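Local coordinates for uncharacterized protein YobA (Bacillus subtilis subsp. subtilis str. 168, PDB 4QY7), which is of unknown function but probably is made with a signal sequence and adopts a compact OB-fold built on a mixed beta sheet, as a member of the DUF3221 family, at residues V14-E19 with D62-G67. Numbering follows the deposited sequence. Where two conformers were deposited one is given.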
ATOM      1  N   VAL A  14      -0.199  -6.869  -1.558  1.00 14.15           N
ATOM      2  CA  VAL A  14       0.214  -8.248  -1.211  0.50 13.98           C
ATOM      3  C   VAL A  14      -0.645  -8.798  -0.077  1.00 18.95           C
ATOM      4  O   VAL A  14      -0.930  -9.998  -0.058  1.00 20.67           O
ATOM      5  CB  VAL A  14       1.724  -8.416  -0.886  0.50 17.22           C
ATOM      6  CG1 VAL A  14       2.551  -8.372  -2.162  0.50 18.80           C
ATOM      7  CG2 VAL A  14       2.228  -7.398   0.132  0.50 15.39           C
ATOM      8  N   LEU A  15      -1.073  -7.944   0.860  1.00 16.39           N
ATOM      9  CA  LEU A  15      -1.971  -8.329   1.954  0.50 16.44           C
ATOM     10  C   LEU A  15      -3.031  -7.261   2.112  1.00 20.07           C
ATOM     11  O   LEU A  15      -2.741  -6.081   1.945  1.00 17.67           O
ATOM     12  CB  LEU A  15      -1.210  -8.495   3.271  0.50 16.94           C
ATOM     13  CG  LEU A  15      -0.158  -9.599   3.326  0.50 20.73           C
ATOM     14  CD1 LEU A  15       0.844  -9.336   4.446  0.50 22.08           C
ATOM     15  CD2 LEU A  15      -0.818 -10.976   3.506  0.50 25.80           C
ATOM     16  N   LYS A  16      -4.268  -7.652   2.413  1.00 17.18           N
ATOM     17  CA  LYS A  16      -5.344  -6.676   2.585  1.00 16.47           C
ATOM     18  C   LYS A  16      -6.315  -7.229   3.587  1.00 22.59           C
ATOM     19  O   LYS A  16      -6.732  -8.381   3.450  1.00 25.44           O
ATOM     20  CB  LYS A  16      -6.065  -6.388   1.247  1.00 18.66           C
ATOM     21  CG  LYS A  16      -7.067  -5.201   1.334  1.00 19.17           C
ATOM     22  CD  LYS A  16      -8.513  -5.680   1.553  1.00 25.93           C
ATOM     23  CE  LYS A  16      -9.485  -4.544   1.715  1.00 26.58           C
ATOM     24  NZ  LYS A  16     -10.902  -5.031   1.690  1.00 25.58           N
ATOM     25  N   ASP A  17      -6.627  -6.449   4.613  1.00 21.28           N
ATOM     26  CA  ASP A  17      -7.654  -6.801   5.588  1.00 21.05           C
ATOM     27  C   ASP A  17      -8.553  -5.586   5.675  1.00 23.61           C
ATOM     28  O   ASP A  17      -8.369  -4.647   4.900  1.00 21.52           O
ATOM     29  CB  ASP A  17      -7.043  -7.275   6.912  1.00 23.17           C
ATOM     30  CG  ASP A  17      -6.297  -6.260   7.750  1.00 30.12           C
ATOM     31  OD1 ASP A  17      -6.630  -5.050   7.671  1.00 28.29           O
ATOM     32  OD2 ASP A  17      -5.454  -6.681   8.573  1.00 39.88           O
ATOM     33  N   ASN A  18      -9.531  -5.585   6.584  1.00 24.49           N
ATOM     34  CA  ASN A  18     -10.472  -4.468   6.624  0.50 24.22           C
ATOM     35  C   ASN A  18      -9.831  -3.149   7.031  1.00 26.55           C
ATOM     36  O   ASN A  18     -10.350  -2.110   6.634  1.00 28.28           O
ATOM     37  CB  ASN A  18     -11.637  -4.760   7.564  0.50 28.64           C
ATOM     38  CG  ASN A  18     -12.463  -5.938   7.114  0.50 42.25           C
ATOM     39  OD1 ASN A  18     -12.939  -6.004   5.974  0.50 38.95           O
ATOM     40  ND2 ASN A  18     -12.581  -6.934   7.958  0.50 30.65           N
ATOM     41  N   GLU A  19      -8.716  -3.157   7.786  1.00 20.51           N
ATOM     42  CA  GLU A  19      -8.120  -1.892   8.236  1.00 19.65           C
ATOM     43  C   GLU A  19      -6.932  -1.402   7.449  1.00 20.26           C
ATOM     44  O   GLU A  19      -6.672  -0.207   7.476  1.00 20.13           O
ATOM     45  CB  GLU A  19      -7.649  -2.043   9.708  1.00 21.21           C
ATOM     46  CG  GLU A  19      -8.768  -2.318  10.704  1.00 26.14           C
ATOM     47  CD  GLU A  19      -9.909  -1.313  10.679  1.00 46.38           C
ATOM     48  OE1 GLU A  19      -9.663  -0.139  10.314  1.00 31.55           O
ATOM     49  OE2 GLU A  19     -11.051  -1.706  11.007  1.00 39.23           O
ATOM     50  N   ASP A  62     -13.878  -3.031  -1.262  1.00 25.01           N
ATOM     51  CA  ASP A  62     -14.144  -4.383  -1.771  1.00 26.42           C
ATOM     52  C   ASP A  62     -13.271  -4.727  -2.972  1.00 32.66           C
ATOM     53  O   ASP A  62     -12.773  -5.850  -3.037  1.00 33.16           O
ATOM     54  CB  ASP A  62     -15.629  -4.537  -2.130  1.00 29.96           C
ATOM     55  CG  ASP A  62     -16.569  -4.494  -0.939  1.00 41.24           C
ATOM     56  OD1 ASP A  62     -16.081  -4.620   0.211  1.00 41.49           O
ATOM     57  OD2 ASP A  62     -17.802  -4.340  -1.156  1.00 43.73           O
ATOM     58  N   ASP A  63     -13.023  -3.760  -3.875  1.00 29.05           N
ATOM     59  CA  ASP A  63     -12.190  -3.976  -5.071  1.00 28.95           C
ATOM     60  C   ASP A  63     -10.672  -3.896  -4.816  1.00 29.35           C
ATOM     61  O   ASP A  63      -9.879  -4.108  -5.753  1.00 27.35           O
ATOM     62  CB  ASP A  63     -12.577  -2.967  -6.179  1.00 32.31           C
ATOM     63  CG  ASP A  63     -12.333  -1.504  -5.855  1.00 46.85           C
ATOM     64  OD1 ASP A  63     -12.163  -1.183  -4.661  1.00 47.54           O
ATOM     65  OD2 ASP A  63     -12.376  -0.674  -6.789  1.00 54.59           O
ATOM     66  N   LEU A  64     -10.243  -3.561  -3.577  1.00 23.99           N
ATOM     67  CA  LEU A  64      -8.832  -3.519  -3.254  1.00 22.67           C
ATOM     68  C   LEU A  64      -8.437  -4.941  -2.887  1.00 25.17           C
ATOM     69  O   LEU A  64      -8.789  -5.414  -1.811  1.00 26.04           O
ATOM     70  CB  LEU A  64      -8.598  -2.528  -2.122  1.00 22.35           C
ATOM     71  CG  LEU A  64      -7.175  -2.164  -1.892  1.00 25.43           C
ATOM     72  CD1 LEU A  64      -6.603  -1.459  -3.106  1.00 24.53           C
ATOM     73  CD2 LEU A  64      -7.066  -1.279  -0.656  1.00 27.38           C
ATOM     74  N   LYS A  65      -7.879  -5.672  -3.846  1.00 20.69           N
ATOM     75  CA  LYS A  65      -7.560  -7.090  -3.672  1.00 20.78           C
ATOM     76  C   LYS A  65      -6.106  -7.370  -3.897  1.00 22.37           C
ATOM     77  O   LYS A  65      -5.422  -6.616  -4.611  1.00 19.96           O
ATOM     78  CB  LYS A  65      -8.363  -7.927  -4.667  1.00 23.20           C
ATOM     79  CG  LYS A  65      -9.864  -7.615  -4.635  1.00 30.35           C
ATOM     80  CD  LYS A  65     -10.714  -8.679  -5.252  1.00 34.42           C
ATOM     81  CE  LYS A  65     -12.171  -8.346  -5.056  1.00 42.17           C
ATOM     82  NZ  LYS A  65     -13.057  -9.410  -5.593  1.00 41.77           N
ATOM     83  N   ARG A  66      -5.652  -8.501  -3.351  1.00 19.94           N
ATOM     84  CA  ARG A  66      -4.271  -8.961  -3.544  1.00 18.45           C
ATOM     85  C   ARG A  66      -3.976  -9.107  -5.019  1.00 22.75           C
ATOM     86  O   ARG A  66      -4.816  -9.613  -5.796  1.00 22.58           O
ATOM     87  CB  ARG A  66      -4.016 -10.318  -2.855  1.00 19.81           C
ATOM     88  CG  ARG A  66      -4.028 -10.286  -1.332  1.00 25.64           C
ATOM     89  CD  ARG A  66      -3.489 -11.600  -0.779  1.00 27.75           C
ATOM     90  NE  ARG A  66      -4.209 -12.773  -1.298  1.00 33.01           N
ATOM     91  CZ  ARG A  66      -3.725 -14.012  -1.334  1.00 45.50           C
ATOM     92  NH1 ARG A  66      -2.503 -14.275  -0.874  1.00 28.23           N
ATOM     93  NH2 ARG A  66      -4.457 -15.004  -1.834  1.00 43.70           N
ATOM     94  N   GLY A  67      -2.809  -8.635  -5.405  1.00 17.08           N
ATOM     95  CA  GLY A  67      -2.383  -8.704  -6.797  1.00 18.03           C
ATOM     96  C   GLY A  67      -2.669  -7.462  -7.597  1.00 20.01           C
ATOM     97  O   GLY A  67      -2.095  -7.288  -8.679  1.00 21.34           O
TER
HETATM   98  O   HOH W   1      -0.726 -12.622   0.453  1.00 29.89           O
HETATM   99  O   HOH W   2     -11.077  -6.518  -0.983  1.00 23.99           O
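In this OB-fold the end of strand 7-16, where a classic beta bulge sets Val14 and Leu15 both against Ile22 of strand 20-24, meets the loop that leads into strand 69-74, with Arg66 laid beside Val14 and Lys16 beside Leu64. The backbones come nearest at the bulge, 5.1 Å between Val14 CA and Arg66 CA, and just beyond it Gly67 pairs with Val13. Arg66 passes the Val14 carbonyl with its aliphatic chain, CD lying 3.1 Å from Val14 O and CG 3.4 Å from the same oxygen. A bend at chi3 (-55°) then turns the guanidinium so that its edge is presented near that carbonyl. Water 1, in the plane of the guanidinium, accepts from Arg66 NH1 at 2.8 Å and lies within hydrogen-bonding distance of Val14 O, so the polar end reaches the bulge through solvent. Arginine suits this place by joining a long flexible chain to a flat donor group, while the branched Val14 turns away into the core, against Ile24 and Leu42.

Lys16 does the corresponding work at the strand end. With CG anti to the backbone N (chi1 -171°) and a kink at chi2 (-97°), its methylenes run alongside the Leu64 carbonyl, CD 3.4 Å from Leu64 O, and CG looks across at Leu64 CD2. Leu64 suits a loop position that points inward: its buried side chain also packs on Leu55 and Tyr90. The lysine ammonium is hydrogen-bonded to Thr61 OG1, and Asp62 OD1, though not in contact, may add a mild electrostatic attraction. Water 2 knits the loop to the strand, accepting from Lys16 NZ and lying 2.7 Å from both Asp62 O and Leu64 O.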